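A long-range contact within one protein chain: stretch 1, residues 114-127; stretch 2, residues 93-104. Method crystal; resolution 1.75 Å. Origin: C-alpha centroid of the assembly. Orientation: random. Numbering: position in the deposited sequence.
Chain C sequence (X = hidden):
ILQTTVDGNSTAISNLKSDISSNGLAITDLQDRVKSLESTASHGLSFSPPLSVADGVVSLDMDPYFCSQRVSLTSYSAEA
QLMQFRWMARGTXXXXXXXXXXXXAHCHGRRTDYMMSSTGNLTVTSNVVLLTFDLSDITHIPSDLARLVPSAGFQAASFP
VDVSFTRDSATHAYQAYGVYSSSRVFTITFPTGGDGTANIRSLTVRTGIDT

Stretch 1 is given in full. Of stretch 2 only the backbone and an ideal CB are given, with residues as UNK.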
# COMPACT_ATOMS: atom_id res chain seq x y z
N TYR C 114 1.16 -4.86 -18.28
CA TYR C 114 1.60 -5.04 -19.66
C TYR C 114 0.43 -5.20 -20.61
O TYR C 114 -0.49 -5.99 -20.37
CB TYR C 114 2.43 -6.33 -19.77
CG TYR C 114 3.81 -6.29 -19.19
CD1 TYR C 114 4.70 -5.27 -19.51
CD2 TYR C 114 4.26 -7.34 -18.38
CE1 TYR C 114 6.03 -5.27 -19.00
CE2 TYR C 114 5.55 -7.36 -17.90
CZ TYR C 114 6.43 -6.33 -18.19
OH TYR C 114 7.72 -6.41 -17.69
N MET C 115 0.48 -4.46 -21.72
CA MET C 115 -0.47 -4.67 -22.79
C MET C 115 0.39 -4.92 -24.04
O MET C 115 1.13 -4.04 -24.43
CB MET C 115 -1.32 -3.39 -22.97
CG MET C 115 -2.42 -3.24 -21.95
SD MET C 115 -1.96 -2.66 -20.27
CE MET C 115 -0.90 -1.24 -20.56
N MET C 116 0.28 -6.10 -24.65
CA MET C 116 1.15 -6.46 -25.80
C MET C 116 0.33 -6.92 -26.99
O MET C 116 -0.70 -7.61 -26.84
CB MET C 116 2.02 -7.64 -25.43
CG MET C 116 2.78 -7.46 -24.11
SD MET C 116 3.90 -8.88 -23.90
CE MET C 116 4.41 -8.70 -22.21
N SER C 117 0.81 -6.55 -28.18
CA SER C 117 0.17 -7.04 -29.38
C SER C 117 1.24 -7.39 -30.41
O SER C 117 2.36 -6.86 -30.38
CB SER C 117 -0.82 -6.01 -29.95
OG SER C 117 -0.15 -4.84 -30.31
N SER C 118 0.92 -8.31 -31.30
CA SER C 118 1.98 -8.70 -32.21
C SER C 118 1.66 -8.30 -33.61
O SER C 118 0.51 -8.30 -34.02
CB SER C 118 2.18 -10.19 -32.17
OG SER C 118 1.09 -10.87 -32.83
N THR C 119 2.73 -8.06 -34.35
CA THR C 119 2.68 -8.22 -35.78
C THR C 119 3.41 -9.53 -36.13
O THR C 119 4.33 -9.98 -35.41
CB THR C 119 3.20 -6.95 -36.52
OG1 THR C 119 2.60 -6.88 -37.82
CG2 THR C 119 4.74 -6.90 -36.59
N GLY C 120 3.00 -10.16 -37.21
CA GLY C 120 3.57 -11.45 -37.54
C GLY C 120 2.89 -12.56 -36.77
O GLY C 120 1.80 -12.41 -36.22
N ASN C 121 3.55 -13.71 -36.74
CA ASN C 121 2.87 -14.91 -36.33
C ASN C 121 3.82 -15.85 -35.65
O ASN C 121 5.02 -15.58 -35.57
CB ASN C 121 2.28 -15.60 -37.53
CG ASN C 121 3.32 -15.92 -38.57
OD1 ASN C 121 3.87 -17.02 -38.57
ND2 ASN C 121 3.64 -14.96 -39.45
N LEU C 122 3.25 -16.93 -35.15
CA LEU C 122 4.02 -17.92 -34.43
C LEU C 122 3.55 -19.27 -34.90
O LEU C 122 2.36 -19.57 -34.90
CB LEU C 122 3.76 -17.72 -32.92
CG LEU C 122 4.64 -18.44 -31.91
CD1 LEU C 122 5.99 -17.77 -31.82
CD2 LEU C 122 3.94 -18.43 -30.53
N THR C 123 4.49 -20.09 -35.37
CA THR C 123 4.14 -21.44 -35.78
C THR C 123 4.17 -22.32 -34.54
O THR C 123 5.12 -22.27 -33.76
CB THR C 123 5.16 -21.97 -36.81
OG1 THR C 123 4.99 -21.22 -38.01
CG2 THR C 123 4.94 -23.46 -37.07
N VAL C 124 3.08 -23.08 -34.36
CA VAL C 124 2.93 -23.96 -33.20
C VAL C 124 2.79 -25.37 -33.73
O VAL C 124 2.42 -25.58 -34.89
CB VAL C 124 1.70 -23.60 -32.30
CG1 VAL C 124 1.92 -22.23 -31.62
CG2 VAL C 124 0.39 -23.62 -33.08
N THR C 125 3.10 -26.35 -32.88
CA THR C 125 3.05 -27.75 -33.29
C THR C 125 2.21 -28.63 -32.37
O THR C 125 2.05 -29.81 -32.63
CB THR C 125 4.46 -28.34 -33.41
OG1 THR C 125 5.12 -28.24 -32.15
CG2 THR C 125 5.28 -27.57 -34.43
N SER C 126 1.65 -28.04 -31.32
CA SER C 126 0.95 -28.81 -30.32
C SER C 126 -0.29 -28.08 -29.83
O SER C 126 -0.64 -27.02 -30.37
CB SER C 126 1.91 -29.15 -29.17
OG SER C 126 1.23 -29.87 -28.16
N ASN C 127 -0.99 -28.64 -28.84
CA ASN C 127 -2.21 -28.02 -28.31
C ASN C 127 -1.94 -26.99 -27.20
O ASN C 127 -2.86 -26.32 -26.71
CB ASN C 127 -3.21 -29.08 -27.86
CG ASN C 127 -2.69 -29.93 -26.71
OD1 ASN C 127 -1.48 -30.04 -26.50
ND2 ASN C 127 -3.60 -30.54 -25.96
N UNK C 93 8.56 -25.46 -26.24
CA UNK C 93 7.57 -26.46 -25.85
C UNK C 93 6.23 -26.40 -26.59
O UNK C 93 5.17 -26.17 -25.99
CB UNK C 93 7.30 -26.32 -24.35
N UNK C 94 6.28 -26.62 -27.90
CA UNK C 94 5.08 -26.57 -28.73
C UNK C 94 5.27 -25.53 -29.81
O UNK C 94 4.39 -25.30 -30.64
CB UNK C 94 3.84 -26.26 -27.89
N UNK C 95 6.44 -24.89 -29.78
CA UNK C 95 6.90 -23.96 -30.80
C UNK C 95 8.42 -23.78 -30.72
O UNK C 95 9.00 -23.85 -29.63
CB UNK C 95 6.19 -22.61 -30.65
N UNK C 96 9.05 -23.51 -31.86
CA UNK C 96 10.45 -23.12 -31.90
C UNK C 96 10.62 -21.72 -32.44
O UNK C 96 11.74 -21.27 -32.67
CB UNK C 96 11.26 -24.11 -32.75
N UNK C 97 9.50 -21.05 -32.64
CA UNK C 97 9.45 -19.79 -33.36
C UNK C 97 9.57 -18.61 -32.37
O UNK C 97 9.48 -18.79 -31.15
CB UNK C 97 8.16 -19.69 -34.17
N UNK C 98 9.81 -17.42 -32.89
CA UNK C 98 9.81 -16.20 -32.08
C UNK C 98 8.74 -15.24 -32.65
O UNK C 98 8.28 -15.41 -33.80
CB UNK C 98 11.19 -15.55 -32.07
N UNK C 99 8.31 -14.27 -31.85
CA UNK C 99 7.31 -13.33 -32.31
C UNK C 99 7.60 -12.01 -31.68
O UNK C 99 7.90 -11.92 -30.49
CB UNK C 99 5.89 -13.80 -31.98
N UNK C 100 7.57 -10.97 -32.52
CA UNK C 100 7.83 -9.61 -32.10
C UNK C 100 6.59 -8.96 -31.53
O UNK C 100 5.58 -8.77 -32.23
CB UNK C 100 8.37 -8.78 -33.27
N UNK C 101 6.67 -8.63 -30.25
CA UNK C 101 5.56 -7.98 -29.55
C UNK C 101 5.78 -6.49 -29.39
O UNK C 101 6.83 -6.03 -28.96
CB UNK C 101 5.36 -8.62 -28.17
N UNK C 102 4.74 -5.72 -29.72
CA UNK C 102 4.72 -4.32 -29.34
C UNK C 102 4.11 -4.21 -27.93
O UNK C 102 2.99 -4.67 -27.68
CB UNK C 102 3.93 -3.49 -30.36
N UNK C 103 4.89 -3.63 -27.03
CA UNK C 103 4.51 -3.67 -25.59
C UNK C 103 4.28 -2.26 -25.08
O UNK C 103 5.10 -1.37 -25.30
CB UNK C 103 5.59 -4.36 -24.75
N UNK C 104 3.16 -2.06 -24.38
CA UNK C 104 2.98 -0.89 -23.54
C UNK C 104 2.94 -1.36 -22.09
O UNK C 104 2.14 -2.21 -21.77
CB UNK C 104 1.71 -0.12 -23.91

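Position 93 has phi/psi of 44/63 and nothing of the other stretch within 5.5 Å of its CB, so small polar residues that tolerate a positive phi would suit. It is Asn93, which points away.

At position 94, phi/psi of 122/0 would jam a CB against the preceding carbonyl, and that CB would also lie 3.7 Å from Ser126 CB. Glycine is called for, and Gly94 is found. Its O accepts a hydrogen bond from Thr125 N at 2.8 Å, and water 1 links the same O to Ser126 N.

The CB of position 95 sits 3.3 Å from Thr123 O, a carbonyl wanting a donor. Space is short, so a small hydroxyl fits best. Ser95 answers: its OG donates to Thr123 O at 2.7 Å, while accepting from the backbone N of position 97 at 3.1 Å.

Position 96 meets no side chain of stretch 1, and many residues would do; Ser96 is there, its N joined through water 2 to Thr123 O.

Position 97 points toward stretch 1, its CB 3.9 Å from Thr123 N, a free donor. A short acceptor such as Asp or Asn would reach it. In Asp97, OD2 accepts from Thr123 N at 2.9 Å and OD1 from the N of position 98 at 2.9 Å; one carboxylate thus joins the backbone of Thr123 to the first residue of strand 98-104.

Position 98 points away, which suits a polar or beta-branched residue: Thr98.

Position 99 points toward stretch 1, its CB 4.0 Å from Leu122 CD1 and 5.2 Å from Ser118 CB. An extended aliphatic side chain, Ile, Leu or Met, would fill this gap. Ile99 does, its CD1 reaching 3.5 Å from Ser118 OG and 3.6 Å from Asn121 C.

Position 100 shares a face with Thr119, its CB 4.7 Å from Thr119 O, leaving room for polar residues. It is Asp100, whose N reaches Thr119 O through water 4.

Positions 101 and 103 share the face of Met116 and Ser118. At 101, with Met116 CB 4.4 Å from the CB, a flexible apolar chain suits. Met101 curls so that CE lies 3.7 Å from Met116 CB and SD 3.5 Å from Ser118 CB. At 103 a beta-branched aliphatic fits: Val103 sets CG2 3.7 Å from Met116 CG and CG1 3.9 Å from Tyr114 CD1.

At 102 the CB lies 3.7 Å from Ser117 O and at 104 the CB lies 4.0 Å from Met115 O, so small or polar side chains suit both. The backbone N of Thr102 donates to Ser117 O at 2.7 Å whatever its side chain, while its OG1 lies 2.7 Å from water 5; Asn104 ND2 shares water 6 with Met115 O.

Stretch 2 (93-104) NGSSDTIDMTVN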
# COMPACT_ATOMS: atom_id res chain seq x y z
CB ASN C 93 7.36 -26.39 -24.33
CG ASN C 93 8.64 -26.67 -23.56
OD1 ASN C 93 9.31 -25.74 -23.09
ND2 ASN C 93 8.99 -27.93 -23.43
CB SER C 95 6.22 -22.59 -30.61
OG SER C 95 6.63 -21.69 -31.61
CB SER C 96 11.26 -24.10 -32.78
OG SER C 96 11.19 -25.41 -32.24
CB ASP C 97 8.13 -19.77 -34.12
CG ASP C 97 8.13 -18.85 -35.29
OD1 ASP C 97 9.15 -18.16 -35.57
OD2 ASP C 97 7.07 -18.83 -35.96
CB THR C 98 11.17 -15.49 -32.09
OG1 THR C 98 11.52 -15.16 -33.44
CG2 THR C 98 12.29 -16.36 -31.51
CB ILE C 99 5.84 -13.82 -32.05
CG1 ILE C 99 4.81 -12.89 -32.75
CG2 ILE C 99 5.58 -13.98 -30.55
CD1 ILE C 99 3.43 -13.51 -32.89
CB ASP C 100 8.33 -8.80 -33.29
CG ASP C 100 9.80 -9.07 -33.61
OD1 ASP C 100 10.55 -9.62 -32.74
OD2 ASP C 100 10.21 -8.73 -34.73
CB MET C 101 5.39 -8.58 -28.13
CG MET C 101 5.20 -10.10 -28.10
SD MET C 101 3.83 -10.74 -29.10
CE MET C 101 2.44 -10.14 -28.09
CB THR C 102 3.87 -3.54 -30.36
OG1 THR C 102 4.54 -3.65 -31.63
CG2 THR C 102 3.69 -2.08 -29.97
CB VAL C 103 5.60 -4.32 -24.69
CG1 VAL C 103 5.17 -4.26 -23.21
CG2 VAL C 103 5.91 -5.78 -25.14
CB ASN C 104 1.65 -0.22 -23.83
CG ASN C 104 1.69 0.62 -25.09
OD1 ASN C 104 2.04 1.79 -25.05
ND2 ASN C 104 1.31 0.04 -26.19
O HOH W 1 1.94 -25.81 -29.70
O HOH W 2 7.66 -23.68 -34.41
O HOH W 3 5.88 -18.55 -38.26
O HOH W 4 7.04 -11.19 -35.40
O HOH W 5 5.06 -5.96 -32.98
O HOH W 6 0.52 -2.75 -27.19
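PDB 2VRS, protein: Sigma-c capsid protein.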